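Local coordinates for organic hydroperoxide resistance protein OhrB (Bacillus subtilis, PDB 2BJO) that takes part in resistance to organic hydroperoxides as a member of the OsmC/Ohr family, at residues A[5-17]-A[20-32]. The protein carries 3 engineered substitutions. Sequence-based numbering, arbitrary orientation.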
loop_
_atom_site.group_PDB
_atom_site.type_symbol
_atom_site.label_atom_id
_atom_site.label_comp_id
_atom_site.label_asym_id
_atom_site.label_seq_id
_atom_site.Cartn_x
_atom_site.Cartn_y
_atom_site.Cartn_z
ATOM N N THR A 5 -14.748 -1.923 -1.322
ATOM C CA THR A 5 -14.015 -0.876 -0.628
ATOM C C THR A 5 -13.442 -1.515 0.623
ATOM O O THR A 5 -14.215 -1.997 1.433
ATOM C CB THR A 5 -14.978 0.261 -0.277
ATOM O OG1 THR A 5 -15.484 0.783 -1.507
ATOM C CG2 THR A 5 -14.373 1.426 0.519
ATOM N N ALA A 6 -12.122 -1.528 0.784
ATOM C CA ALA A 6 -11.458 -1.960 2.004
ATOM C C ALA A 6 -11.277 -0.747 2.913
ATOM O O ALA A 6 -10.848 0.313 2.460
ATOM C CB ALA A 6 -10.106 -2.534 1.643
ATOM N N LYS A 7 -11.603 -0.859 4.202
ATOM C CA LYS A 7 -11.453 0.209 5.186
ATOM C C LYS A 7 -10.483 -0.128 6.314
ATOM O O LYS A 7 -10.557 -1.193 6.918
ATOM C CB LYS A 7 -12.821 0.658 5.741
ATOM C CG LYS A 7 -13.809 1.009 4.620
ATOM C CD LYS A 7 -15.046 1.870 4.881
ATOM C CE LYS A 7 -16.288 1.188 5.434
ATOM N NZ LYS A 7 -17.623 1.867 5.153
ATOM N N VAL A 8 -9.588 0.812 6.610
ATOM C CA VAL A 8 -8.611 0.659 7.702
ATOM C C VAL A 8 -8.517 2.026 8.371
ATOM O O VAL A 8 -8.432 3.027 7.680
ATOM C CB VAL A 8 -7.171 0.191 7.285
ATOM C CG1 VAL A 8 -6.246 0.073 8.506
ATOM C CG2 VAL A 8 -7.155 -1.105 6.461
ATOM N N THR A 9 -8.516 2.043 9.695
ATOM C CA THR A 9 -8.441 3.240 10.519
ATOM C C THR A 9 -7.053 3.288 11.140
ATOM O O THR A 9 -6.574 2.314 11.713
ATOM C CB THR A 9 -9.577 3.303 11.579
ATOM O OG1 THR A 9 -10.835 3.438 10.911
ATOM C CG2 THR A 9 -9.425 4.509 12.507
ATOM N N ALA A 10 -6.371 4.421 11.024
ATOM C CA ALA A 10 -5.066 4.547 11.668
ATOM C C ALA A 10 -5.224 5.577 12.751
ATOM O O ALA A 10 -5.731 6.649 12.440
ATOM C CB ALA A 10 -4.000 4.982 10.674
ATOM N N ARG A 11 -4.826 5.264 13.976
ATOM C CA ARG A 11 -4.834 6.197 15.096
ATOM C C ARG A 11 -3.383 6.544 15.427
ATOM O O ARG A 11 -2.521 5.659 15.387
ATOM C CB ARG A 11 -5.509 5.603 16.341
ATOM C CG ARG A 11 -7.006 5.347 16.159
ATOM C CD ARG A 11 -7.611 4.433 17.243
ATOM N NE ARG A 11 -9.080 4.386 17.294
ATOM C CZ ARG A 11 -9.815 4.027 18.355
ATOM N NH1 ARG A 11 -9.294 3.671 19.535
ATOM N NH2 ARG A 11 -11.142 4.029 18.249
ATOM N N GLY A 12 -3.127 7.821 15.697
ATOM C CA GLY A 12 -1.889 8.302 16.310
ATOM C C GLY A 12 -0.528 8.436 15.663
ATOM O O GLY A 12 0.479 8.376 16.383
ATOM N N GLY A 13 -0.484 8.585 14.342
ATOM C CA GLY A 13 0.763 8.894 13.661
ATOM C C GLY A 13 1.865 7.884 13.431
ATOM O O GLY A 13 1.552 6.750 13.054
ATOM N N ARG A 14 3.126 8.290 13.623
ATOM C CA ARG A 14 4.234 7.380 13.321
ATOM C C ARG A 14 4.508 6.317 14.398
ATOM O O ARG A 14 5.245 5.356 14.169
ATOM C CB ARG A 14 5.489 8.102 12.777
ATOM C CG ARG A 14 5.534 8.285 11.227
ATOM C CD ARG A 14 5.165 7.132 10.226
ATOM N NE ARG A 14 6.145 6.094 9.858
ATOM C CZ ARG A 14 6.975 6.089 8.803
ATOM N NH1 ARG A 14 7.019 7.070 7.904
ATOM N NH2 ARG A 14 7.807 5.061 8.613
ATOM N N ALA A 15 3.924 6.493 15.576
ATOM C CA ALA A 15 4.011 5.506 16.649
ATOM C C ALA A 15 2.600 5.001 16.908
ATOM O O ALA A 15 2.292 4.625 18.036
ATOM C CB ALA A 15 4.634 6.105 17.901
ATOM N N GLY A 16 1.739 4.965 15.897
ATOM C CA GLY A 16 0.334 4.680 16.169
ATOM C C GLY A 16 -0.116 3.233 16.074
ATOM O O GLY A 16 0.603 2.268 16.364
ATOM N N HIS A 17 -1.356 3.075 15.630
ATOM C CA HIS A 17 -1.883 1.725 15.465
ATOM C C HIS A 17 -2.914 1.710 14.329
ATOM O O HIS A 17 -3.640 2.690 14.134
ATOM C CB HIS A 17 -2.438 1.340 16.838
ATOM C CG HIS A 17 -2.931 -0.068 16.939
ATOM N ND1 HIS A 17 -2.190 -1.068 17.532
ATOM C CD2 HIS A 17 -4.077 -0.644 16.506
ATOM C CE1 HIS A 17 -2.869 -2.202 17.470
ATOM N NE2 HIS A 17 -4.013 -1.975 16.847
ATOM N N SER A 20 -8.011 -2.776 10.754
ATOM C CA SER A 20 -8.933 -2.849 9.619
ATOM C C SER A 20 -10.355 -2.911 10.220
ATOM O O SER A 20 -10.564 -3.297 11.377
ATOM C CB SER A 20 -8.579 -3.979 8.658
ATOM O OG SER A 20 -8.686 -5.252 9.278
ATOM N N ASP A 21 -11.326 -2.477 9.418
ATOM C CA ASP A 21 -12.741 -2.575 9.728
ATOM C C ASP A 21 -13.104 -3.992 10.159
ATOM O O ASP A 21 -13.847 -4.117 11.126
ATOM C CB ASP A 21 -13.617 -2.115 8.550
ATOM C CG ASP A 21 -13.534 -2.988 7.294
ATOM O OD1 ASP A 21 -12.594 -3.803 7.082
ATOM O OD2 ASP A 21 -14.461 -2.812 6.464
ATOM N N ASP A 22 -12.569 -5.013 9.473
ATOM C CA ASP A 22 -12.861 -6.428 9.771
ATOM C C ASP A 22 -11.945 -7.094 10.805
ATOM O O ASP A 22 -12.115 -8.278 11.066
ATOM C CB ASP A 22 -12.870 -7.260 8.473
ATOM C CG ASP A 22 -11.549 -7.272 7.723
ATOM O OD1 ASP A 22 -10.502 -6.779 8.199
ATOM O OD2 ASP A 22 -11.594 -7.798 6.585
ATOM N N GLY A 23 -10.989 -6.354 11.356
ATOM C CA GLY A 23 -10.032 -6.836 12.331
ATOM C C GLY A 23 -8.886 -7.685 11.793
ATOM O O GLY A 23 -7.996 -8.069 12.549
ATOM N N VAL A 24 -8.874 -8.000 10.503
ATOM C CA VAL A 24 -7.851 -8.844 9.876
ATOM C C VAL A 24 -6.509 -8.153 10.097
ATOM O O VAL A 24 -5.556 -8.835 10.488
ATOM C CB VAL A 24 -8.164 -9.170 8.399
ATOM C CG1 VAL A 24 -6.975 -9.852 7.741
ATOM C CG2 VAL A 24 -9.421 -10.028 8.268
ATOM N N LEU A 25 -6.440 -6.838 9.892
ATOM C CA LEU A 25 -5.204 -6.077 10.187
ATOM C C LEU A 25 -5.246 -5.376 11.549
ATOM O O LEU A 25 -6.135 -4.586 11.851
ATOM C CB LEU A 25 -4.900 -5.052 9.085
ATOM C CG LEU A 25 -4.838 -5.556 7.642
ATOM C CD1 LEU A 25 -4.490 -4.420 6.649
ATOM C CD2 LEU A 25 -3.885 -6.736 7.428
ATOM N N ASP A 26 -4.301 -5.656 12.435
ATOM C CA ASP A 26 -4.397 -5.072 13.780
ATOM C C ASP A 26 -2.957 -4.940 14.260
ATOM O O ASP A 26 -2.409 -5.896 14.762
ATOM C CB ASP A 26 -5.269 -5.938 14.684
ATOM C CG ASP A 26 -5.694 -5.244 15.965
ATOM O OD1 ASP A 26 -6.388 -5.916 16.744
ATOM O OD2 ASP A 26 -5.389 -4.061 16.227
ATOM N N PHE A 27 -2.343 -3.779 14.071
ATOM C CA PHE A 27 -0.920 -3.634 14.339
ATOM C C PHE A 27 -0.561 -2.248 14.812
ATOM O O PHE A 27 -1.151 -1.258 14.380
ATOM C CB PHE A 27 -0.014 -3.808 13.100
ATOM C CG PHE A 27 -0.193 -5.093 12.367
ATOM C CD1 PHE A 27 -1.103 -5.189 11.326
ATOM C CD2 PHE A 27 0.555 -6.211 12.724
ATOM C CE1 PHE A 27 -1.263 -6.396 10.645
ATOM C CE2 PHE A 27 0.415 -7.432 12.071
ATOM C CZ PHE A 27 -0.507 -7.515 11.031
ATOM N N ASP A 28 0.458 -2.239 15.666
ATOM C CA ASP A 28 1.187 -1.004 15.913
ATOM C C ASP A 28 1.971 -0.597 14.669
ATOM O O ASP A 28 2.360 -1.452 13.886
ATOM C CB ASP A 28 2.189 -1.134 17.053
ATOM C CG ASP A 28 1.540 -1.487 18.367
ATOM O OD1 ASP A 28 0.513 -0.873 18.672
ATOM O OD2 ASP A 28 2.056 -2.358 19.097
ATOM N N ILE A 29 2.208 0.706 14.553
ATOM C CA ILE A 29 3.068 1.337 13.574
ATOM C C ILE A 29 4.329 1.619 14.373
ATOM O O ILE A 29 4.269 2.285 15.413
ATOM C CB ILE A 29 2.443 2.606 12.966
ATOM C CG1 ILE A 29 1.108 2.254 12.272
ATOM C CG2 ILE A 29 3.412 3.307 12.035
ATOM C CD1 ILE A 29 1.176 1.335 11.042
ATOM N N VAL A 30 5.446 1.103 13.871
ATOM C CA VAL A 30 6.707 1.199 14.598
ATOM C C VAL A 30 7.769 2.028 13.878
ATOM O O VAL A 30 7.817 2.160 12.665
ATOM C CB VAL A 30 7.342 -0.202 14.943
ATOM C CG1 VAL A 30 6.468 -0.966 15.944
ATOM C CG2 VAL A 30 7.711 -1.046 13.686
ATOM N N MET A 31 8.683 2.532 14.690
ATOM C CA MET A 31 9.747 3.422 14.249
ATOM C C MET A 31 10.986 2.564 14.036
ATOM O O MET A 31 10.971 1.395 14.435
ATOM C CB MET A 31 10.021 4.475 15.320
ATOM C CG MET A 31 8.774 4.843 16.113
ATOM S SD MET A 31 8.676 6.608 16.381
ATOM C CE MET A 31 8.328 7.028 14.664
ATOM N N PRO A 32 12.019 3.127 13.383
ATOM C CA PRO A 32 13.308 2.463 13.185
ATOM C C PRO A 32 13.950 1.812 14.424
ATOM O O PRO A 32 14.649 0.833 14.231
ATOM C CB PRO A 32 14.161 3.588 12.586
ATOM C CG PRO A 32 13.174 4.339 11.759
ATOM C CD PRO A 32 11.997 4.434 12.696
HETATM O O HOH W 1 -11.584 -3.866 4.885
HETATM O O HOH W 2 6.826 4.895 12.157
#
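In a three-stranded antiparallel meander (4-11, 17-20, 26-28), the middle strand meets each outer one, His17 pairing with Asp28 and Val8 with Ser20; the His17 ring is clasped between Asp26 and Asp28. With CG anti to the backbone N (chi1 -175°), the imidazole lies over the neighbouring strand, and both its nitrogens donate at the ring edge. ND1 bonds to Asp28 OD1 at 2.9 Å, almost straight but entering from above the carboxylate plane; NE2 bonds to Asp26 OD2 at 2.6 Å. Both carboxylates are turned steeply to the ring, that of Asp26 by 88°. Phe27 O sits over one ring face, 3.3 Å from CG of His17. Two donated bonds thus fix the ring's rotation, and the paired acids would probably favour a protonated imidazole. Next to it, Ile29 N donates to Gly16 O (2.9 Å), and CG2 of Ile29 packs 3.5 Å from Arg14 O. A water links Arg14 O and NE with, more weakly, Val30 O, while CE of Met31 touches CB of Arg14 at 3.6 Å. At the other end, Asp21 N reaches Lys7 O (2.9 Å), and Val8 CG2 rests on CB of Ser20. The type I turn Ser20-Gly23 is braced by Ser20 OG, which donates to Asp22 OD1 and accepts from Leu25 N just after the turn. Ile18 of the middle strand receives Val8, Ala10, Phe27 and Ile29; Thr19 OG1 also bonds Asp26 OD2. Asp28 and Val30 make backbone bonds to Thr42, just before helix 44-65, while strand 4-11 pairs antiparallel with a strand of the second subunit, continuing the sheet across the interface.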